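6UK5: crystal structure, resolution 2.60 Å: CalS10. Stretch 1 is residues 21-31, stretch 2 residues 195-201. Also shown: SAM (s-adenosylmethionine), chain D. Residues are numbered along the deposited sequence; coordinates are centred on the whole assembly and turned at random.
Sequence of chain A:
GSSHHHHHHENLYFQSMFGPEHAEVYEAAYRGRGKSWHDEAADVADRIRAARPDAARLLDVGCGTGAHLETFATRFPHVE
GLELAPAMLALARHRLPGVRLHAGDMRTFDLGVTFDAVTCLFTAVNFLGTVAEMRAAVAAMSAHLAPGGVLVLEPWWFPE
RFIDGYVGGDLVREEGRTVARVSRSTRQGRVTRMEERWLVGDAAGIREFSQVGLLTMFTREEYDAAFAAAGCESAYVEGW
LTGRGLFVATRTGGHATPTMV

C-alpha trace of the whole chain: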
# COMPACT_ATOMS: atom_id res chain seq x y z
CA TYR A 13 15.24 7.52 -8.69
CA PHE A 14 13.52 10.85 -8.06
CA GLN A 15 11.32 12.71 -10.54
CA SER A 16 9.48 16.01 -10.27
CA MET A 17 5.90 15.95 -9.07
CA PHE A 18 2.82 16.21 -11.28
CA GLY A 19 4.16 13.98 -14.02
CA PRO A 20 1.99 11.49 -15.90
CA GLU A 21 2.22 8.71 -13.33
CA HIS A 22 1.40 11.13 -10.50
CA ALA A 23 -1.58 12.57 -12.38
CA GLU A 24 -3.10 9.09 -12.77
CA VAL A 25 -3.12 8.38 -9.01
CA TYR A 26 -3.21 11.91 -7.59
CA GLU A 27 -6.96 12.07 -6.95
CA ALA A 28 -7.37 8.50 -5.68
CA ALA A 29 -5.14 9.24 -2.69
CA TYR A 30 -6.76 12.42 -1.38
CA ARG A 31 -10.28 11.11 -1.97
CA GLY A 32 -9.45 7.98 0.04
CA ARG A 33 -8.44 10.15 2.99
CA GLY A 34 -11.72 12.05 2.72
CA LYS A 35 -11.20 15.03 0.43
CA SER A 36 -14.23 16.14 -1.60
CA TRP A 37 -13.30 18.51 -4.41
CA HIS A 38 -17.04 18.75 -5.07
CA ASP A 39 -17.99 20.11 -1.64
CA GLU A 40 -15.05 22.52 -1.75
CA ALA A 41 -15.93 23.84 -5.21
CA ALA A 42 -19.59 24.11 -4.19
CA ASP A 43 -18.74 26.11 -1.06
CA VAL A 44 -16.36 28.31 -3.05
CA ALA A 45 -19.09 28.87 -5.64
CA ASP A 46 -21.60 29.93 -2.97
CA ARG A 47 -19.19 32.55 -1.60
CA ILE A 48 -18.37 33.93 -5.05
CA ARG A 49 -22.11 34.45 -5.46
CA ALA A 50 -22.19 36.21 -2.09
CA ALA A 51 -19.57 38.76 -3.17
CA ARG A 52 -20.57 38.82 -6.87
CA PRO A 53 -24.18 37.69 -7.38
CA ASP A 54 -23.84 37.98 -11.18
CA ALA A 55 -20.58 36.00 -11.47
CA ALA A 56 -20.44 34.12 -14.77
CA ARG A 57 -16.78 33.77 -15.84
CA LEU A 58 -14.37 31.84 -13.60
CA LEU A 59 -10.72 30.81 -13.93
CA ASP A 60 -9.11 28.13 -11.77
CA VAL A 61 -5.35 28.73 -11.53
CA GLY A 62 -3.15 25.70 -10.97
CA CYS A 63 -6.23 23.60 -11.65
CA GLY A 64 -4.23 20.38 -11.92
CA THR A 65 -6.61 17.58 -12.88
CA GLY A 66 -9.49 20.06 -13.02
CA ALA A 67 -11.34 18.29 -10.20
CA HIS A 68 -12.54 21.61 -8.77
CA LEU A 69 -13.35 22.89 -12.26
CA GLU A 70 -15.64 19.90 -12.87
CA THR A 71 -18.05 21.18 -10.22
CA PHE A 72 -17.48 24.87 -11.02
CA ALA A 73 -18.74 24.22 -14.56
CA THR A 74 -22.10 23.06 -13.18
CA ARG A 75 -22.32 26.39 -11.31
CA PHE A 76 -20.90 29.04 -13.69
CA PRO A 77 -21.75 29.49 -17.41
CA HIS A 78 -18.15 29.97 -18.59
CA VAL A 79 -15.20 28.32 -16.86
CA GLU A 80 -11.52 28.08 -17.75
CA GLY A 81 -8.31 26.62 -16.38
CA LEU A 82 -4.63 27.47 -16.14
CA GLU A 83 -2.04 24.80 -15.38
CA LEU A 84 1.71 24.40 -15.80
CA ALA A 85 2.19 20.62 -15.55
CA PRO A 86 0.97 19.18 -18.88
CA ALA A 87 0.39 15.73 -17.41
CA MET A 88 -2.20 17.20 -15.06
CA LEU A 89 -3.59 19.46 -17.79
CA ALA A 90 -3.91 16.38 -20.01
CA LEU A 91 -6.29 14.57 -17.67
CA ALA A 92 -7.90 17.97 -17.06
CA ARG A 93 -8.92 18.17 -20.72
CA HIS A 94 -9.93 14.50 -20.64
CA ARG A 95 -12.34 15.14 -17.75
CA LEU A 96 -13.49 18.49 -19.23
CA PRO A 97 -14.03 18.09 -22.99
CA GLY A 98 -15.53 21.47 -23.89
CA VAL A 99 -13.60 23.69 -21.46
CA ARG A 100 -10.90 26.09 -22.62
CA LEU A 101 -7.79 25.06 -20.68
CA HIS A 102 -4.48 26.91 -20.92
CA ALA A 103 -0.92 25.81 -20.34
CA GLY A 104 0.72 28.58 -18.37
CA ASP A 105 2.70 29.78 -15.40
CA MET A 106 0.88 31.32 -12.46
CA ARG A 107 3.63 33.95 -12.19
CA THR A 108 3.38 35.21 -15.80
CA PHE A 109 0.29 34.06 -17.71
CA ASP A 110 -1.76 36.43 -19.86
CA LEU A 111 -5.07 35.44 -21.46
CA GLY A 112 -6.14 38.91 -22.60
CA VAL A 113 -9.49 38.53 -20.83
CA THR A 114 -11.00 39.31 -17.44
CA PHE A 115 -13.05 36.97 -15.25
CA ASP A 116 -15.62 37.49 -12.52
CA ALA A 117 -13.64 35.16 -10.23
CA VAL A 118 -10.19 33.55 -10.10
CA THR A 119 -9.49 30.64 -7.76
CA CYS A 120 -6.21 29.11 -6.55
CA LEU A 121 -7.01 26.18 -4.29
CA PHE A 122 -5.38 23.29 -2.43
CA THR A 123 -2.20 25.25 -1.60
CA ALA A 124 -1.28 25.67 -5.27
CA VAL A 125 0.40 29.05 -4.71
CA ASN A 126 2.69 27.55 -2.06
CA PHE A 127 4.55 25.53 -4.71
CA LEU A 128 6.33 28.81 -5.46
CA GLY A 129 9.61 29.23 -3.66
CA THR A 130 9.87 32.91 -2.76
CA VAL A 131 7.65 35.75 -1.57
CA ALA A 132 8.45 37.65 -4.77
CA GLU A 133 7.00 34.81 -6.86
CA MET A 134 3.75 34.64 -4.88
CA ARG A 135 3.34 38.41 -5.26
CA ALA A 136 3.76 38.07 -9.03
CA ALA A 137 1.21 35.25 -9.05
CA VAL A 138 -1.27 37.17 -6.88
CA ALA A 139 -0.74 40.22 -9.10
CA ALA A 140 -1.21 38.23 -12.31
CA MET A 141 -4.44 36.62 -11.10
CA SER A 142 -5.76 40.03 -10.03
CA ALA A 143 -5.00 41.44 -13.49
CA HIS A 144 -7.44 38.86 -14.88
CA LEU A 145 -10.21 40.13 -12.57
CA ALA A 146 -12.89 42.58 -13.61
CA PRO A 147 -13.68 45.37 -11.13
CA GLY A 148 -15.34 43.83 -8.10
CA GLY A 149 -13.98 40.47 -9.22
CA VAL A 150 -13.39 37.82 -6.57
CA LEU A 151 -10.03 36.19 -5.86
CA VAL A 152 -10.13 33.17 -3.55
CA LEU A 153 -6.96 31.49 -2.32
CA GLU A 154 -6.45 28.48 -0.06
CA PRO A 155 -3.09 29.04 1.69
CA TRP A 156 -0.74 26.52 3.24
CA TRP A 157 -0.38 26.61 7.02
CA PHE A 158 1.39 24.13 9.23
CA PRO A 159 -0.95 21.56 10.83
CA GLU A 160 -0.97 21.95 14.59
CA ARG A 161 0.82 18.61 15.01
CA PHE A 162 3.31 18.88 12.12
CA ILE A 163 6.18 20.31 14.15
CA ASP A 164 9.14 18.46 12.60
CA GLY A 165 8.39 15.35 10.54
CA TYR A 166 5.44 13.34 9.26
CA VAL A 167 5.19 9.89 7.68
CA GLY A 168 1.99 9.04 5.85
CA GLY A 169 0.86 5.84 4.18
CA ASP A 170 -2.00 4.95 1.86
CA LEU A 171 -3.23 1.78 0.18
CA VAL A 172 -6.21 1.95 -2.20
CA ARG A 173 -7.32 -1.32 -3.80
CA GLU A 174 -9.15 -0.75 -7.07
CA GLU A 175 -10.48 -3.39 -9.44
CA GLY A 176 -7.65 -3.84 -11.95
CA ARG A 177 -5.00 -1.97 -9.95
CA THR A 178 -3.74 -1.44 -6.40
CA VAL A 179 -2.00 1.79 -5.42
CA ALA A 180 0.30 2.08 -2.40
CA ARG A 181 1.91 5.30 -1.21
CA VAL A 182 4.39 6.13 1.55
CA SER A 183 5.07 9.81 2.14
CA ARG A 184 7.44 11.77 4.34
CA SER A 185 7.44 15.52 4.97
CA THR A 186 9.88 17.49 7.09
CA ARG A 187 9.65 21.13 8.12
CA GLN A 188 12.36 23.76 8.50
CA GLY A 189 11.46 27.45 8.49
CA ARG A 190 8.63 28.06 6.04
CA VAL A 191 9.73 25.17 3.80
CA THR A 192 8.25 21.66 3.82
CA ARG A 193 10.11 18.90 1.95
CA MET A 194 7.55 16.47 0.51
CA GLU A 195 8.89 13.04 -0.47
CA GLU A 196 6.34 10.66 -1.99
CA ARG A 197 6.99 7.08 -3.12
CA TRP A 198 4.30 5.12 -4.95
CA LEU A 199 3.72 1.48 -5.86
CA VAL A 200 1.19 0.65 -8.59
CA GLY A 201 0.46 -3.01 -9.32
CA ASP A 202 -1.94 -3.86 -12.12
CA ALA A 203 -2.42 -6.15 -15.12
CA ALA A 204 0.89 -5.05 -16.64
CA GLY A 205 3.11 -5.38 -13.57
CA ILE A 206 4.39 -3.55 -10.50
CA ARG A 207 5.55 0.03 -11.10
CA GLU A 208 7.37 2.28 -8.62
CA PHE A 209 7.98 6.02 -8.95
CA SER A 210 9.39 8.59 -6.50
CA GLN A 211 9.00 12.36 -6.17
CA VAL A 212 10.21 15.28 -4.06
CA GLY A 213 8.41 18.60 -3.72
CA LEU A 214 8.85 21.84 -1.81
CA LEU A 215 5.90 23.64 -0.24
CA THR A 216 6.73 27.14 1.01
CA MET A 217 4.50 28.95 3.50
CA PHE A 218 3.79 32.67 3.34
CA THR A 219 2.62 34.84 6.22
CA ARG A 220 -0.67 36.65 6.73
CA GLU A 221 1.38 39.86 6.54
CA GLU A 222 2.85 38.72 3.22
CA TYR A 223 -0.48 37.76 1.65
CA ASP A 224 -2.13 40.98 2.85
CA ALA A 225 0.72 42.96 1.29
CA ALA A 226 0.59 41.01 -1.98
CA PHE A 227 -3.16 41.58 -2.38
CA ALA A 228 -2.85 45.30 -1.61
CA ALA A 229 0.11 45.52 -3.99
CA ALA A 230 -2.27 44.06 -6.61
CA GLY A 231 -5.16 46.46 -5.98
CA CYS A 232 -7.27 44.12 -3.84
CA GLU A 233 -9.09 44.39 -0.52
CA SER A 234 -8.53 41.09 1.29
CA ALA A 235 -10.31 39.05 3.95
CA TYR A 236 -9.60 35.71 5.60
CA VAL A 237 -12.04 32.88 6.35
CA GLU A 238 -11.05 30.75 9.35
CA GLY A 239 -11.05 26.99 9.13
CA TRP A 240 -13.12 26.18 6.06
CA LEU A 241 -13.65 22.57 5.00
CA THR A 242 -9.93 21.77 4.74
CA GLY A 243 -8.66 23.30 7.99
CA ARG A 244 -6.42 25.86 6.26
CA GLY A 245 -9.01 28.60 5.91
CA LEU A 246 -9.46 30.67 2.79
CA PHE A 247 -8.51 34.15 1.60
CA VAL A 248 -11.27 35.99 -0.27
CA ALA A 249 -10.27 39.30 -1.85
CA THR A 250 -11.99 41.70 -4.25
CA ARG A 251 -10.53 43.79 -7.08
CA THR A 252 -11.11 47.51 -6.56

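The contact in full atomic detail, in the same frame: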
# COMPACT_ATOMS: atom_id res chain seq x y z
N GLU A 21 2.53 9.70 -14.35
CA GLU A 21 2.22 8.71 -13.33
C GLU A 21 1.49 9.35 -12.15
O GLU A 21 0.45 8.84 -11.70
CB GLU A 21 3.50 8.02 -12.86
CG GLU A 21 3.91 6.84 -13.72
CD GLU A 21 5.30 6.33 -13.41
OE1 GLU A 21 6.24 7.16 -13.33
OE2 GLU A 21 5.47 5.10 -13.23
N HIS A 22 2.02 10.47 -11.64
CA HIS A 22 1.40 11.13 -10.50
C HIS A 22 -0.03 11.56 -10.82
O HIS A 22 -0.93 11.40 -9.99
CB HIS A 22 2.24 12.33 -10.07
CG HIS A 22 1.86 12.89 -8.74
ND1 HIS A 22 2.16 14.18 -8.36
CD2 HIS A 22 1.22 12.33 -7.68
CE1 HIS A 22 1.71 14.40 -7.14
NE2 HIS A 22 1.13 13.29 -6.70
N ALA A 23 -0.25 12.10 -12.02
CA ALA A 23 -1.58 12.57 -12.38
C ALA A 23 -2.60 11.43 -12.34
O ALA A 23 -3.76 11.65 -11.98
CB ALA A 23 -1.55 13.19 -13.78
N GLU A 24 -2.17 10.22 -12.69
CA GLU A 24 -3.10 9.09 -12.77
C GLU A 24 -3.63 8.70 -11.39
O GLU A 24 -4.79 8.30 -11.26
CB GLU A 24 -2.39 7.91 -13.42
CG GLU A 24 -3.25 6.68 -13.63
CD GLU A 24 -2.43 5.44 -13.92
OE1 GLU A 24 -1.26 5.60 -14.34
OE2 GLU A 24 -2.96 4.33 -13.73
N VAL A 25 -2.80 8.82 -10.36
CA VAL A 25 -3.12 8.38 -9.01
C VAL A 25 -3.38 9.53 -8.06
O VAL A 25 -3.75 9.29 -6.90
CB VAL A 25 -2.00 7.48 -8.44
CG1 VAL A 25 -1.89 6.19 -9.23
CG2 VAL A 25 -0.67 8.23 -8.44
N TYR A 26 -3.21 10.77 -8.51
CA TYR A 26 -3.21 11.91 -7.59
C TYR A 26 -4.55 12.09 -6.88
O TYR A 26 -4.58 12.40 -5.69
CB TYR A 26 -2.83 13.16 -8.38
CG TYR A 26 -3.35 14.46 -7.82
CD1 TYR A 26 -4.47 15.07 -8.37
CD2 TYR A 26 -2.73 15.07 -6.75
CE1 TYR A 26 -4.95 16.26 -7.87
CE2 TYR A 26 -3.20 16.26 -6.24
CZ TYR A 26 -4.31 16.85 -6.80
OH TYR A 26 -4.78 18.04 -6.29
N GLU A 27 -5.66 11.87 -7.58
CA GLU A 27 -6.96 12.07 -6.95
C GLU A 27 -7.34 10.90 -6.04
O GLU A 27 -7.90 11.11 -4.96
CB GLU A 27 -8.04 12.29 -8.01
CG GLU A 27 -7.62 13.25 -9.11
CD GLU A 27 -8.74 13.54 -10.08
OE1 GLU A 27 -9.81 14.02 -9.63
OE2 GLU A 27 -8.57 13.28 -11.29
N ALA A 28 -7.05 9.68 -6.48
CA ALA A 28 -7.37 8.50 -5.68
C ALA A 28 -6.89 8.64 -4.24
O ALA A 28 -7.61 8.25 -3.31
CB ALA A 28 -6.73 7.26 -6.32
N ALA A 29 -5.70 9.18 -4.03
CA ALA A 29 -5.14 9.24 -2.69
C ALA A 29 -5.93 10.19 -1.79
O ALA A 29 -6.37 9.81 -0.70
CB ALA A 29 -3.67 9.66 -2.75
N TYR A 30 -6.13 11.43 -2.24
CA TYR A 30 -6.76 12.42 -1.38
C TYR A 30 -8.24 12.15 -1.18
O TYR A 30 -8.79 12.49 -0.14
CB TYR A 30 -6.52 13.81 -1.98
CG TYR A 30 -5.05 14.18 -1.95
CD1 TYR A 30 -4.43 14.55 -0.76
CD2 TYR A 30 -4.29 14.13 -3.10
CE1 TYR A 30 -3.09 14.88 -0.73
CE2 TYR A 30 -2.94 14.46 -3.09
CZ TYR A 30 -2.35 14.83 -1.90
OH TYR A 30 -1.01 15.15 -1.88
N ARG A 31 -8.90 11.52 -2.17
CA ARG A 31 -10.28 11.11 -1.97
C ARG A 31 -10.38 10.00 -0.93
O ARG A 31 -11.30 9.99 -0.10
CB ARG A 31 -10.90 10.65 -3.29
CG ARG A 31 -11.91 11.65 -3.86
CD ARG A 31 -12.64 11.09 -5.07
NE ARG A 31 -11.92 11.32 -6.32
CZ ARG A 31 -12.04 12.42 -7.06
NH1 ARG A 31 -12.85 13.41 -6.69
NH2 ARG A 31 -11.34 12.54 -8.18
N GLU A 195 8.39 14.21 0.24
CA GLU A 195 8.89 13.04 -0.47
C GLU A 195 7.78 12.01 -0.55
O GLU A 195 7.30 11.53 0.49
CB GLU A 195 10.11 12.44 0.23
CG GLU A 195 10.83 11.38 -0.60
CD GLU A 195 11.84 10.58 0.21
OE1 GLU A 195 12.23 11.05 1.30
OE2 GLU A 195 12.23 9.49 -0.26
N GLU A 196 7.36 11.67 -1.77
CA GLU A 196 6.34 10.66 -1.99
C GLU A 196 6.93 9.49 -2.77
O GLU A 196 7.72 9.70 -3.70
CB GLU A 196 5.14 11.21 -2.76
CG GLU A 196 4.09 11.86 -1.88
CD GLU A 196 3.01 12.55 -2.69
OE1 GLU A 196 3.29 12.93 -3.85
OE2 GLU A 196 1.88 12.71 -2.18
N ARG A 197 6.54 8.28 -2.41
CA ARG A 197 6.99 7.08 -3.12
C ARG A 197 5.80 6.15 -3.30
O ARG A 197 5.18 5.72 -2.32
CB ARG A 197 8.13 6.39 -2.37
CG ARG A 197 9.42 7.17 -2.51
CD ARG A 197 10.55 6.57 -1.73
NE ARG A 197 11.42 5.80 -2.61
CZ ARG A 197 12.66 5.43 -2.31
NH1 ARG A 197 13.19 5.76 -1.14
NH2 ARG A 197 13.37 4.73 -3.19
N TRP A 198 5.50 5.85 -4.56
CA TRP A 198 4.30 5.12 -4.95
C TRP A 198 4.64 3.71 -5.43
O TRP A 198 5.73 3.47 -5.97
CB TRP A 198 3.57 5.86 -6.06
CG TRP A 198 3.13 7.24 -5.70
CD1 TRP A 198 3.91 8.35 -5.60
CD2 TRP A 198 1.79 7.67 -5.40
NE1 TRP A 198 3.16 9.44 -5.26
CE2 TRP A 198 1.85 9.05 -5.13
CE3 TRP A 198 0.56 7.02 -5.34
CZ2 TRP A 198 0.72 9.80 -4.79
CZ3 TRP A 198 -0.56 7.76 -5.00
CH2 TRP A 198 -0.47 9.13 -4.74
N LEU A 199 3.70 2.80 -5.23
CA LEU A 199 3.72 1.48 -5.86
C LEU A 199 2.38 1.24 -6.53
O LEU A 199 1.34 1.30 -5.87
CB LEU A 199 4.00 0.37 -4.85
CG LEU A 199 5.43 0.20 -4.32
CD1 LEU A 199 5.44 -0.85 -3.22
CD2 LEU A 199 6.38 -0.19 -5.44
N VAL A 200 2.40 0.99 -7.84
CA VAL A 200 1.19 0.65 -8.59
C VAL A 200 1.37 -0.75 -9.18
O VAL A 200 2.28 -0.97 -9.99
CB VAL A 200 0.87 1.67 -9.69
CG1 VAL A 200 -0.38 1.25 -10.44
CG2 VAL A 200 0.67 3.04 -9.08
N GLY A 201 0.51 -1.67 -8.76
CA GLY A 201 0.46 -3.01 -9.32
C GLY A 201 -0.85 -3.20 -10.06
O GLY A 201 -1.92 -2.86 -9.54
N SAM D . -6.63 22.88 -7.94
CA SAM D . -5.81 21.70 -7.91
C SAM D . -6.50 20.52 -7.16
O SAM D . -7.04 20.76 -6.06
OXT SAM D . -6.45 19.41 -7.73
CB SAM D . -4.46 22.02 -7.27
CG SAM D . -3.47 20.96 -7.71
SD SAM D . -2.12 21.04 -6.51
CE SAM D . -1.40 19.42 -6.72
C5' SAM D . -0.81 22.10 -7.25
C4' SAM D . -0.83 22.35 -8.76
O4' SAM D . -0.18 23.60 -9.03
C3' SAM D . -0.10 21.28 -9.59
O3' SAM D . -1.03 20.52 -10.36
C2' SAM D . 0.84 22.08 -10.50
O2' SAM D . 0.73 21.68 -11.86
C1' SAM D . 0.38 23.53 -10.32
N9 SAM D . 1.45 24.52 -10.40
C8 SAM D . 2.58 24.60 -9.62
N7 SAM D . 3.32 25.65 -9.87
C5 SAM D . 2.64 26.31 -10.88
C6 SAM D . 2.89 27.50 -11.58
N6 SAM D . 3.98 28.26 -11.39
N1 SAM D . 1.99 27.90 -12.50
C2 SAM D . 0.91 27.13 -12.72
N3 SAM D . 0.57 25.98 -12.13
C4 SAM D . 1.48 25.62 -11.22
O HOH W 1 -0.12 13.59 -3.83

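How do a helix and a strand so far apart in sequence meet? Residues 21-31 form part of a helix and residues 195-201 part of a strand, and their axes cross almost at a right angle, 91°, with a closest approach of 10.7 Å. That spacing leaves room for a layer of side chains between the two backbones, and no hydrogen bond joins the stretches directly. The alternation of the strand decides which residues take part: Glu 196, Trp 198 and Val 200 point their CA-to-CB bonds toward the helix, while Glu 195, Arg 197 and Leu 199 lie out of its reach. From the helix, Val 25 and Ala 29, one turn apart, point toward the strand, and His 22 and Tyr 30 start sideways but bring the ends of their side chains nearer. The contact is compact, burying 309 Å² summed over both sides.

What makes up the apolar center of this layer? Trp 198 gives the largest share, 90 Å² covered by the helix, because its broad indole can touch several helix residues at once. Val 25 sits over one face of the indole, with CG2 of Val 25 3.6 Å from the centroid of the six-membered ring of Trp 198 and only 19° off the ring normal, a CH-pi contact; the closest atoms are Val 25 CG2 and Trp 198 CZ3, 3.5 Å apart. Ala 29 meets the same ring at its edge, its CB 3.8 Å from CH2 of Trp 198, where its single methyl group makes an apolar contact. The other branch of the valine also works: CG1 of Val 25 lies 4.1 Å from CG2 of Val 200, so a beta-branched side chain touches both an aromatic ring and an aliphatic neighbor. All four residues are buried, which suits their lack of charge.

How does the aromatic His 22 fit beside the tryptophan? With chi1 in the t well, its ring reaches the indole obliquely: the His 22 ring and the five-membered ring of Trp 198 have centroids 5.7 Å apart and planes at 56°. The closest approach is from CD2 of His 22 to CZ2 of Trp 198, 3.9 Å. The imidazole thus packs against the apolar cluster while its NE2 remains available for polar contact.

What joins the polar groups beside this apolar cluster? A water joins three side chains, its O lying 3.1 Å from NE2 of His 22, 2.7 Å from OH of Tyr 30 and 2.7 Å from OE2 of Glu 196, to which it donates a hydrogen bond. Direct approaches are longer: His 22 NE2 to Glu 196 OE1 is 3.6 Å, and Tyr 30 OH to Glu 196 OE2 is 3.8 Å. The water therefore bridges helix and strand, giving the buried carboxylate of Glu 196 a hydrogen-bonding partner. The long side chain of Tyr 30 suits this role, carrying its hydroxyl from a sideways start to the water.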